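Local structure of acetyltransferase, GNAT family (Bacillus anthracis str. Sterne, 3FBU) at residues E6-D17 / N58-L69. The protein binds coenzyme A and probably transfers the acetyl group of acetyl-CoA to an acceptor that remains unidentified, as GNAT-family acetyltransferases do. Sequence-based numbering, arbitrary orientation.
Sequences ERLLIRKFEFKD and NFPVILIGENIL
Leu9 and Ile62 form an antiparallel hydrogen-bonded pair, Ile62 N to Leu9 O at 2.8 Å and Leu9 N to Ile62 O at 2.9 Å, where the N-to-C directions of strands 8-10 and 58-63 are 157° apart. Ile64 N to Arg7 O and the longer Arg11 N to Pro60 O extend the pairing. Beyond Arg11 N the direct bonds stop, since Pro60 has no N-H for Arg11 O; a water joins Phe13 N to Asn58 O. Pro60 CD stands 3.5 Å from the Phe13 ring centroid, 9° off the normal, a CH-pi contact. On one face Leu9 CD1 packs 3.6 Å from Ile62 CB. Arg11, its CG between backbone N and carbonyl carbon (chi1 64°), brings its end back, with Arg11 NH2 3.6 Å from Ile62 CD1. End-on, Arg11 NH1 meets Asp17 OD2 at 2.9 Å and NH2 meets OD1, both nearly straight and syn. On the other face Leu8 meets Val61 CG1 and Ile10 CG2 meets Phe59 CB, beside Glu102 and Thr107 of helix 99-114. With Glu14 N also bonding Asp17 OD2, the salt bridge ties the turn before helix 18-25 back to strand 8-10, and apolar Ile62 CD1, Pro60 CG and Leu69 CD1 nearby would probably strengthen it.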
# COMPACT_ATOMS: atom_id res chain seq x y z
N GLU A 6 4.38 23.98 1.93
CA GLU A 6 3.60 24.13 3.15
C GLU A 6 4.27 23.54 4.41
O GLU A 6 4.48 24.24 5.40
CB GLU A 6 2.22 23.49 2.95
CG GLU A 6 1.27 24.38 2.13
CD GLU A 6 -0.06 23.71 1.74
OE1 GLU A 6 -0.24 22.49 1.98
OE2 GLU A 6 -0.93 24.44 1.20
N ARG A 7 4.61 22.25 4.36
CA ARG A 7 5.15 21.52 5.52
C ARG A 7 6.63 21.14 5.37
O ARG A 7 7.24 20.61 6.32
CB ARG A 7 4.36 20.24 5.73
CG ARG A 7 2.86 20.44 5.96
CD ARG A 7 2.19 19.10 6.07
NE ARG A 7 2.25 18.40 4.78
CZ ARG A 7 1.86 17.14 4.58
NH1 ARG A 7 1.37 16.41 5.58
NH2 ARG A 7 1.99 16.61 3.37
N LEU A 8 7.21 21.37 4.20
CA LEU A 8 8.57 20.90 3.92
C LEU A 8 9.32 21.86 3.04
O LEU A 8 8.74 22.73 2.37
CB LEU A 8 8.54 19.51 3.25
CG LEU A 8 7.66 19.34 2.02
CD1 LEU A 8 8.41 19.76 0.75
CD2 LEU A 8 7.11 17.89 1.91
N LEU A 9 10.64 21.70 3.02
CA LEU A 9 11.49 22.41 2.11
C LEU A 9 12.39 21.42 1.39
O LEU A 9 12.63 20.31 1.87
CB LEU A 9 12.33 23.46 2.82
CG LEU A 9 13.34 23.07 3.90
CD1 LEU A 9 14.68 22.55 3.32
CD2 LEU A 9 13.60 24.33 4.78
N ILE A 10 12.88 21.84 0.23
CA ILE A 10 13.83 21.05 -0.55
C ILE A 10 15.07 21.90 -0.68
O ILE A 10 14.99 23.08 -1.01
CB ILE A 10 13.28 20.73 -1.95
CG1 ILE A 10 11.91 20.05 -1.82
CG2 ILE A 10 14.25 19.82 -2.69
CD1 ILE A 10 11.21 19.84 -3.11
N ARG A 11 16.22 21.31 -0.44
CA ARG A 11 17.48 22.03 -0.55
C ARG A 11 18.52 21.07 -1.13
O ARG A 11 18.21 19.90 -1.41
CB ARG A 11 17.89 22.59 0.83
CG ARG A 11 18.18 21.51 1.90
CD ARG A 11 18.96 22.07 3.09
NE ARG A 11 18.97 21.18 4.25
CZ ARG A 11 19.70 20.06 4.36
NH1 ARG A 11 20.48 19.65 3.38
NH2 ARG A 11 19.63 19.31 5.46
N LYS A 12 19.75 21.55 -1.34
CA LYS A 12 20.84 20.65 -1.73
C LYS A 12 21.41 19.94 -0.49
O LYS A 12 21.25 20.41 0.64
CB LYS A 12 21.92 21.40 -2.52
CG LYS A 12 21.52 21.63 -3.97
CD LYS A 12 22.28 22.75 -4.65
CE LYS A 12 23.74 22.45 -4.85
NZ LYS A 12 24.34 23.46 -5.81
N PHE A 13 22.03 18.79 -0.73
CA PHE A 13 22.59 17.95 0.33
C PHE A 13 23.76 18.65 1.02
O PHE A 13 24.49 19.38 0.36
CB PHE A 13 23.13 16.64 -0.27
CG PHE A 13 22.10 15.54 -0.40
CD1 PHE A 13 21.49 15.02 0.72
CD2 PHE A 13 21.81 14.98 -1.65
CE1 PHE A 13 20.56 13.97 0.60
CE2 PHE A 13 20.88 13.96 -1.77
CZ PHE A 13 20.25 13.44 -0.65
N GLU A 14 23.89 18.45 2.32
CA GLU A 14 25.14 18.63 3.05
C GLU A 14 25.63 17.24 3.42
O GLU A 14 24.82 16.33 3.59
CB GLU A 14 24.90 19.42 4.33
CG GLU A 14 24.19 20.73 4.13
CD GLU A 14 25.02 21.75 3.39
OE1 GLU A 14 26.27 21.80 3.58
OE2 GLU A 14 24.43 22.54 2.61
N PHE A 15 26.94 17.06 3.57
CA PHE A 15 27.48 15.75 3.84
C PHE A 15 26.87 15.10 5.08
O PHE A 15 26.63 13.94 5.09
CB PHE A 15 29.01 15.71 3.86
CG PHE A 15 29.55 14.35 3.80
CD1 PHE A 15 29.45 13.60 2.65
CD2 PHE A 15 30.12 13.77 4.90
CE1 PHE A 15 29.92 12.33 2.62
CE2 PHE A 15 30.59 12.52 4.86
CZ PHE A 15 30.49 11.79 3.71
N LYS A 16 26.60 15.88 6.12
CA LYS A 16 26.05 15.26 7.31
C LYS A 16 24.64 14.71 7.13
O LYS A 16 24.16 14.03 7.96
CB LYS A 16 26.13 16.15 8.53
CG LYS A 16 25.43 17.37 8.49
CD LYS A 16 25.71 18.04 9.84
CE LYS A 16 25.61 19.51 9.72
NZ LYS A 16 25.18 20.21 10.91
N ASP A 17 23.99 15.01 6.00
CA ASP A 17 22.73 14.35 5.71
C ASP A 17 22.83 12.84 5.49
O ASP A 17 21.84 12.20 5.52
CB ASP A 17 22.09 14.96 4.47
CG ASP A 17 21.71 16.41 4.63
OD1 ASP A 17 21.30 16.82 5.69
OD2 ASP A 17 21.84 17.12 3.67
N ASN A 58 19.89 15.05 -7.01
CA ASN A 58 19.07 14.51 -5.94
C ASN A 58 19.09 15.56 -4.83
O ASN A 58 20.14 16.18 -4.57
CB ASN A 58 19.60 13.14 -5.46
CG ASN A 58 19.53 12.07 -6.54
OD1 ASN A 58 18.56 11.33 -6.61
ND2 ASN A 58 20.56 12.00 -7.41
N PHE A 59 17.93 15.76 -4.19
CA PHE A 59 17.74 16.88 -3.26
C PHE A 59 16.93 16.45 -2.06
O PHE A 59 15.81 15.99 -2.21
CB PHE A 59 17.05 18.05 -3.98
CG PHE A 59 17.73 18.44 -5.27
CD1 PHE A 59 18.73 19.41 -5.28
CD2 PHE A 59 17.39 17.84 -6.47
CE1 PHE A 59 19.36 19.77 -6.45
CE2 PHE A 59 18.02 18.18 -7.65
CZ PHE A 59 19.00 19.15 -7.64
N PRO A 60 17.50 16.60 -0.84
CA PRO A 60 16.78 16.17 0.35
C PRO A 60 15.54 17.00 0.61
O PRO A 60 15.52 18.19 0.28
CB PRO A 60 17.82 16.37 1.48
CG PRO A 60 18.76 17.38 0.95
CD PRO A 60 18.84 17.12 -0.50
N VAL A 61 14.56 16.36 1.22
CA VAL A 61 13.28 16.92 1.58
C VAL A 61 13.30 16.97 3.12
O VAL A 61 13.45 15.95 3.80
CB VAL A 61 12.12 16.06 1.06
CG1 VAL A 61 10.78 16.63 1.52
CG2 VAL A 61 12.14 15.95 -0.49
N ILE A 62 13.15 18.18 3.65
CA ILE A 62 13.30 18.44 5.08
C ILE A 62 11.96 18.94 5.62
O ILE A 62 11.39 19.88 5.09
CB ILE A 62 14.36 19.53 5.34
CG1 ILE A 62 15.69 19.20 4.67
CG2 ILE A 62 14.57 19.73 6.83
CD1 ILE A 62 16.34 17.98 5.24
N LEU A 63 11.46 18.27 6.67
CA LEU A 63 10.25 18.71 7.39
C LEU A 63 10.56 20.01 8.12
O LEU A 63 11.48 20.06 8.92
CB LEU A 63 9.80 17.63 8.38
CG LEU A 63 8.58 16.84 7.93
CD1 LEU A 63 8.46 15.46 8.60
CD2 LEU A 63 7.34 17.71 8.24
N ILE A 64 9.80 21.06 7.80
CA ILE A 64 9.96 22.35 8.44
C ILE A 64 9.54 22.28 9.92
O ILE A 64 8.48 21.74 10.26
CB ILE A 64 9.14 23.46 7.74
CG1 ILE A 64 9.64 23.71 6.31
CG2 ILE A 64 9.24 24.77 8.53
CD1 ILE A 64 8.64 24.45 5.42
N GLY A 65 10.37 22.82 10.80
CA GLY A 65 10.03 22.86 12.22
C GLY A 65 10.60 21.67 12.96
O GLY A 65 11.44 21.84 13.84
N GLU A 66 10.15 20.46 12.60
CA GLU A 66 10.78 19.24 13.12
C GLU A 66 12.22 19.12 12.64
O GLU A 66 13.02 18.46 13.28
CB GLU A 66 10.01 17.99 12.70
CG GLU A 66 8.63 17.85 13.32
CD GLU A 66 7.89 16.63 12.81
OE1 GLU A 66 8.37 15.99 11.83
OE2 GLU A 66 6.83 16.29 13.40
N ASN A 67 12.55 19.77 11.51
CA ASN A 67 13.89 19.71 10.93
C ASN A 67 14.42 18.27 10.75
O ASN A 67 15.54 17.94 11.17
CB ASN A 67 14.86 20.55 11.75
CG ASN A 67 16.14 20.83 11.01
OD1 ASN A 67 16.19 20.76 9.78
ND2 ASN A 67 17.20 21.14 11.76
N ILE A 68 13.60 17.44 10.12
CA ILE A 68 13.89 16.02 9.92
C ILE A 68 13.97 15.78 8.40
O ILE A 68 13.09 16.24 7.68
CB ILE A 68 12.74 15.16 10.47
CG1 ILE A 68 12.74 15.17 12.01
CG2 ILE A 68 12.78 13.70 9.99
CD1 ILE A 68 11.56 14.41 12.58
N LEU A 69 15.02 15.09 7.95
CA LEU A 69 15.14 14.66 6.54
C LEU A 69 14.31 13.39 6.36
O LEU A 69 14.61 12.36 6.96
CB LEU A 69 16.61 14.42 6.17
CG LEU A 69 17.02 14.09 4.72
CD1 LEU A 69 18.48 14.42 4.46
CD2 LEU A 69 16.74 12.63 4.42
O HOH W 1 6.54 20.88 8.79
O HOH W 2 21.85 17.96 -3.59